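Local coordinates for NAD_Gly3P_dh, NAD-dependent glycerol-3-phosphate dehydrogenase (Streptosporangium roseum, PDB 5OCM), which is an imine reductase that binds NADP and probably reduces imines to amines with NADPH, at residues T4-L9 and H27-W32; N182-G187 and T200-A205. All blocks are in the same frame, centred on the assembly; numbering follows the deposited sequence. Where two conformers were deposited one is given.

Contact 1: residues T4-L9 and H27-W32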
loop_
_atom_site.group_PDB
_atom_site.type_symbol
_atom_site.label_atom_id
_atom_site.label_comp_id
_atom_site.label_asym_id
_atom_site.label_seq_id
_atom_site.Cartn_x
_atom_site.Cartn_y
_atom_site.Cartn_z
ATOM N N THR A 4 11.943 -32.936 -22.412
ATOM C CA THR A 4 12.295 -31.680 -21.824
ATOM C C THR A 4 12.074 -31.755 -20.324
ATOM O O THR A 4 11.534 -32.696 -19.826
ATOM C CB THR A 4 11.512 -30.505 -22.480
ATOM O OG1 THR A 4 10.108 -30.798 -22.554
ATOM C CG2 THR A 4 11.998 -30.226 -23.891
ATOM N N ASP A 5 12.523 -30.741 -19.613
ATOM C CA ASP A 5 12.451 -30.697 -18.150
ATOM C C ASP A 5 11.131 -30.112 -17.647
ATOM O O ASP A 5 10.657 -30.493 -16.589
ATOM C CB ASP A 5 13.607 -29.837 -17.604
ATOM C CG ASP A 5 14.966 -30.374 -17.980
ATOM O OD1 ASP A 5 15.187 -31.561 -17.864
ATOM O OD2 ASP A 5 15.808 -29.600 -18.414
ATOM N N VAL A 6 10.571 -29.161 -18.413
ATOM C CA VAL A 6 9.386 -28.438 -18.003
ATOM C C VAL A 6 8.578 -28.019 -19.226
ATOM O O VAL A 6 9.136 -27.693 -20.250
ATOM C CB VAL A 6 9.749 -27.252 -17.051
ATOM C CG1 VAL A 6 10.565 -26.267 -17.756
ATOM C CG2 VAL A 6 8.502 -26.564 -16.531
ATOM N N THR A 7 7.263 -28.129 -19.121
ATOM C CA THR A 7 6.283 -27.676 -20.106
ATOM C C THR A 7 5.490 -26.478 -19.539
ATOM O O THR A 7 5.105 -26.504 -18.372
ATOM C CB THR A 7 5.327 -28.813 -20.492
ATOM O OG1 THR A 7 6.080 -29.778 -21.280
ATOM C CG2 THR A 7 4.156 -28.299 -21.316
ATOM N N VAL A 8 5.295 -25.438 -20.368
ATOM C CA VAL A 8 4.416 -24.360 -20.064
ATOM C C VAL A 8 3.242 -24.387 -21.063
ATOM O O VAL A 8 3.449 -24.353 -22.308
ATOM C CB VAL A 8 5.110 -22.986 -20.116
ATOM C CG1 VAL A 8 4.111 -21.856 -19.833
ATOM C CG2 VAL A 8 6.277 -22.964 -19.125
ATOM N N LEU A 9 2.022 -24.499 -20.520
ATOM C CA LEU A 9 0.793 -24.370 -21.281
ATOM C C LEU A 9 0.180 -23.011 -21.000
ATOM O O LEU A 9 -0.197 -22.733 -19.865
ATOM C CB LEU A 9 -0.205 -25.452 -20.885
ATOM C CG LEU A 9 0.311 -26.885 -20.885
ATOM C CD1 LEU A 9 -0.758 -27.862 -20.397
ATOM C CD2 LEU A 9 0.794 -27.308 -22.266
ATOM N N HIS A 27 16.850 -24.737 -18.255
ATOM C CA HIS A 27 15.929 -25.896 -18.322
ATOM C C HIS A 27 15.454 -26.121 -19.764
ATOM O O HIS A 27 15.068 -25.179 -20.457
ATOM C CB HIS A 27 14.712 -25.695 -17.430
ATOM C CG HIS A 27 15.064 -25.502 -16.001
ATOM N ND1 HIS A 27 15.511 -26.530 -15.202
ATOM C CD2 HIS A 27 15.050 -24.388 -15.226
ATOM C CE1 HIS A 27 15.780 -26.046 -13.992
ATOM N NE2 HIS A 27 15.510 -24.748 -13.987
ATOM N N ALA A 28 15.459 -27.365 -20.217
ATOM C CA ALA A 28 14.820 -27.707 -21.472
ATOM C C ALA A 28 13.319 -27.501 -21.334
ATOM O O ALA A 28 12.708 -28.092 -20.432
ATOM C CB ALA A 28 15.140 -29.138 -21.876
ATOM N N THR A 29 12.761 -26.691 -22.208
ATOM C CA THR A 29 11.412 -26.197 -22.055
ATOM C C THR A 29 10.591 -26.417 -23.311
ATOM O O THR A 29 10.964 -25.978 -24.407
ATOM C CB THR A 29 11.426 -24.683 -21.683
ATOM O OG1 THR A 29 12.234 -24.503 -20.532
ATOM C CG2 THR A 29 10.066 -24.205 -21.407
ATOM N N THR A 30 9.446 -27.078 -23.154
ATOM C CA THR A 30 8.441 -27.214 -24.201
ATOM C C THR A 30 7.278 -26.250 -23.907
ATOM O O THR A 30 6.860 -26.083 -22.749
ATOM C CB THR A 30 7.908 -28.641 -24.288
ATOM O OG1 THR A 30 8.993 -29.519 -24.677
ATOM C CG2 THR A 30 6.782 -28.780 -25.285
ATOM N N VAL A 31 6.793 -25.559 -24.935
ATOM C CA VAL A 31 5.696 -24.645 -24.812
ATOM C C VAL A 31 4.541 -24.923 -25.762
ATOM O O VAL A 31 4.717 -25.500 -26.821
ATOM C CB VAL A 31 6.169 -23.183 -25.012
ATOM C CG1 VAL A 31 7.304 -22.845 -24.039
ATOM C CG2 VAL A 31 6.599 -22.930 -26.424
ATOM N N TRP A 32 3.343 -24.467 -25.380
ATOM C CA TRP A 32 2.142 -24.584 -26.201
ATOM C C TRP A 32 1.193 -23.473 -25.817
ATOM O O TRP A 32 1.110 -23.064 -24.645
ATOM C CB TRP A 32 1.451 -25.937 -26.000
ATOM C CG TRP A 32 0.113 -26.020 -26.690
ATOM C CD1 TRP A 32 -0.146 -26.350 -28.007
ATOM C CD2 TRP A 32 -1.164 -25.716 -26.124
ATOM N NE1 TRP A 32 -1.470 -26.284 -28.278
ATOM C CE2 TRP A 32 -2.136 -25.891 -27.146
ATOM C CE3 TRP A 32 -1.582 -25.274 -24.867
ATOM C CZ2 TRP A 32 -3.503 -25.691 -26.934
ATOM C CZ3 TRP A 32 -2.967 -25.064 -24.659
ATOM C CH2 TRP A 32 -3.887 -25.289 -25.676
#

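Contact 2: residues N182-G187 and T200-A205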
loop_
_atom_site.group_PDB
_atom_site.type_symbol
_atom_site.label_atom_id
_atom_site.label_comp_id
_atom_site.label_asym_id
_atom_site.label_seq_id
_atom_site.Cartn_x
_atom_site.Cartn_y
_atom_site.Cartn_z
ATOM N N ASN A 182 -4.867 2.486 -6.388
ATOM C CA ASN A 182 -5.942 3.469 -6.556
ATOM C C ASN A 182 -5.685 4.732 -5.747
ATOM O O ASN A 182 -5.863 5.842 -6.258
ATOM C CB ASN A 182 -7.309 2.879 -6.223
ATOM C CG ASN A 182 -7.890 1.999 -7.294
ATOM O OD1 ASN A 182 -7.398 1.977 -8.418
ATOM N ND2 ASN A 182 -8.975 1.270 -6.948
ATOM N N SER A 183 -5.257 4.583 -4.498
ATOM C CA SER A 183 -4.984 5.743 -3.674
ATOM C C SER A 183 -3.738 6.496 -4.164
ATOM O O SER A 183 -3.699 7.728 -4.119
ATOM C CB SER A 183 -4.913 5.344 -2.192
ATOM O OG SER A 183 -3.916 4.393 -1.971
ATOM N N PHE A 184 -2.733 5.769 -4.688
ATOM C CA PHE A 184 -1.609 6.452 -5.310
ATOM C C PHE A 184 -2.079 7.302 -6.511
ATOM O O PHE A 184 -1.675 8.483 -6.653
ATOM C CB PHE A 184 -0.536 5.467 -5.819
ATOM C CG PHE A 184 0.491 6.145 -6.685
ATOM C CD1 PHE A 184 1.412 7.005 -6.108
ATOM C CD2 PHE A 184 0.478 5.990 -8.032
ATOM C CE1 PHE A 184 2.301 7.734 -6.881
ATOM C CE2 PHE A 184 1.401 6.678 -8.848
ATOM C CZ PHE A 184 2.304 7.576 -8.258
ATOM N N LEU A 185 -2.913 6.711 -7.341
ATOM C CA LEU A 185 -3.415 7.423 -8.549
ATOM C C LEU A 185 -4.303 8.613 -8.192
ATOM O O LEU A 185 -4.155 9.708 -8.780
ATOM C CB LEU A 185 -4.125 6.488 -9.540
ATOM C CG LEU A 185 -3.221 5.382 -10.159
ATOM C CD1 LEU A 185 -4.135 4.431 -10.888
ATOM C CD2 LEU A 185 -2.170 5.890 -11.067
ATOM N N HIS A 186 -5.133 8.461 -7.165
ATOM C CA HIS A 186 -5.881 9.632 -6.649
ATOM C C HIS A 186 -4.937 10.721 -6.175
ATOM O O HIS A 186 -5.113 11.926 -6.498
ATOM C CB HIS A 186 -6.844 9.157 -5.545
ATOM C CG HIS A 186 -7.557 10.255 -4.803
ATOM N ND1 HIS A 186 -7.969 11.431 -5.386
ATOM C CD2 HIS A 186 -7.956 10.331 -3.532
ATOM C CE1 HIS A 186 -8.560 12.192 -4.471
ATOM N NE2 HIS A 186 -8.560 11.547 -3.339
ATOM N N GLY A 187 -3.906 10.331 -5.429
ATOM C CA GLY A 187 -2.907 11.291 -4.960
ATOM C C GLY A 187 -2.183 11.978 -6.072
ATOM O O GLY A 187 -1.951 13.201 -6.010
ATOM N N THR A 200 7.441 12.865 -9.810
ATOM C CA THR A 200 7.920 13.614 -8.637
ATOM C C THR A 200 7.323 13.081 -7.337
ATOM O O THR A 200 8.067 12.929 -6.344
ATOM C CB THR A 200 7.631 15.117 -8.793
ATOM O OG1 THR A 200 8.254 15.561 -10.006
ATOM C CG2 THR A 200 8.167 15.920 -7.619
ATOM N N PHE A 201 6.035 12.801 -7.356
ATOM C CA PHE A 201 5.305 12.261 -6.205
ATOM C C PHE A 201 5.733 10.841 -5.844
ATOM O O PHE A 201 5.807 10.497 -4.666
ATOM C CB PHE A 201 3.812 12.343 -6.500
ATOM C CG PHE A 201 2.920 11.780 -5.404
ATOM C CD1 PHE A 201 3.095 12.178 -4.093
ATOM C CD2 PHE A 201 1.879 10.927 -5.720
ATOM C CE1 PHE A 201 2.236 11.705 -3.083
ATOM C CE2 PHE A 201 1.024 10.444 -4.742
ATOM C CZ PHE A 201 1.185 10.830 -3.403
ATOM N N ALA A 202 5.997 10.010 -6.857
ATOM C CA ALA A 202 6.225 8.568 -6.622
ATOM C C ALA A 202 7.233 8.211 -5.546
ATOM O O ALA A 202 6.960 7.344 -4.700
ATOM C CB ALA A 202 6.510 7.820 -7.917
ATOM N N PRO A 203 8.425 8.849 -5.536
ATOM C CA PRO A 203 9.389 8.455 -4.485
ATOM C C PRO A 203 8.907 8.772 -3.063
ATOM O O PRO A 203 9.220 8.023 -2.115
ATOM C CB PRO A 203 10.649 9.271 -4.812
ATOM C CG PRO A 203 10.488 9.668 -6.218
ATOM C CD PRO A 203 9.036 9.702 -6.572
ATOM N N PHE A 204 8.122 9.835 -2.925
ATOM C CA PHE A 204 7.475 10.150 -1.624
ATOM C C PHE A 204 6.446 9.054 -1.278
ATOM O O PHE A 204 6.431 8.539 -0.157
ATOM C CB PHE A 204 6.807 11.520 -1.667
ATOM C CG PHE A 204 7.761 12.658 -1.816
ATOM C CD1 PHE A 204 8.370 13.231 -0.685
ATOM C CD2 PHE A 204 8.085 13.165 -3.054
ATOM C CE1 PHE A 204 9.296 14.271 -0.819
ATOM C CE2 PHE A 204 9.027 14.215 -3.178
ATOM C CZ PHE A 204 9.617 14.758 -2.071
ATOM N N ALA A 205 5.598 8.731 -2.248
ATOM C CA ALA A 205 4.607 7.671 -2.043
ATOM C C ALA A 205 5.296 6.384 -1.613
ATOM O O ALA A 205 4.854 5.725 -0.675
ATOM C CB ALA A 205 3.757 7.464 -3.262
#

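Contact 1: residues T4-L9 and H27-W32
Strands 6-9 and 29-32 run parallel and side by side in the Rossmann-type nucleotide-binding domain. Helix 13-24 connects them, which makes a beta-alpha-beta unit. Val8 turns both its N and its O to strand 29-32: its N donates to Thr30 O at 2.9 Å, and its O accepts Trp32 N at 3.1 Å. One step earlier, Thr30 N donates to Val6 O with an N-H...O angle of 159°.

Asp5 extends the pairing ahead of the strands. Its CB sits 3.4 Å from Ala28 O. CG, 3.8 Å from Ala28 N, lies anti to the carbonyl carbon (chi1 -60°), which carries the carboxylate beside the backbone N and over Ala28. At the tip, OD2 accepts Ala28 N at 2.9 Å, with the donor above the carboxylate plane. The same OD2 lies at the edge of the His27 ring, near its plane, without a charged contact; His27 NE2 is itself hydrogen-bonded to Ser151 OG. Ala28 O in turn takes two amides, Asp5 N and Val6 N. The second comes nearly along the C=O axis; the first comes from above the carbonyl plane.

Thr4 crosses Thr30 at about a right angle, and their OG1 atoms share a hydrogen bond of 2.7 Å. Ser60 OG also bonds Thr4 OG1, as it does Thr7 OG1. At the far end, CD2 of Leu9 reaches CB of Trp32 at 4.0 Å. Val6 and Thr29 lie side by side on the face covered by Phe22 of helix 13-24, while Leu9, Thr30 and Trp32 face Ala56 of helix 53-58.

Side-chain bonds across the pair thus come from Thr4 and Asp5, ahead of strand 6-9. The buried Thr4 and Thr30 hydroxyls satisfy each other, so this end is held by side chains as well as backbone.

Contact 2: residues N182-G187 and T200-A205
CG is anti to the backbone N in both Phe184 (chi1 169°) and Phe201 (chi1 178°), and this brings the two rings together between their helices. Helices 165-192 and 198-225 follow each other through a short turn as a helical hairpin in the C-terminal domain. The two short segments come within 10.8 Å of each other, axis to axis. No hydrogen bond joins them.

The ring planes are nearly parallel, at 5°, but they have slid apart and barely overlap. The centroids are 5.5 Å apart. The closest approach is Phe184 CE1 to Phe201 CD2, 3.4 Å. Phe184 also meets the small residues of the second helix: CD1 packs on Ala205 CB at 3.7 Å, and CZ reaches Ala202 CB at 4.2 Å. An alanine in place of Phe184 would remove the ring that meets Phe201, Ala202 and Ala205, and would probably loosen this part of the hairpin.

Gly187 lets Phe201 come close to the first helix. Its C is 3.8 Å from Phe201 CE2, and a CB there would clash with that same atom. The second subunit adds to the packing, with its Val216 on Phe184 and its Leu173 on Phe201. Around the Phe201 ring, Ala205 CB sits over one face, offset toward the rim, and Phe184 O lies in plane at the edge.

Contact 1 and contact 2 lie on opposite sides of the chain's centre and in different family regions. Their centres are 40 Å apart, and their nearest atoms are about 28 Å apart, so they do not touch. Contact 1 borders the cofactor site: the side chain of Trp32 comes within about 4 Å of bound NADP and of the side chain of Arg34, an NADP-binding residue. Contact 2 is further from a ligand, with the side chain of Phe201 about 13 Å from a bound trifluoroacetophenone hydrate. Its helices still reach this ligand: helix 165-192 carries Leu174, Met177 and Trp178, which line one bound copy, and helix 198-225 carries Trp208, which lines another.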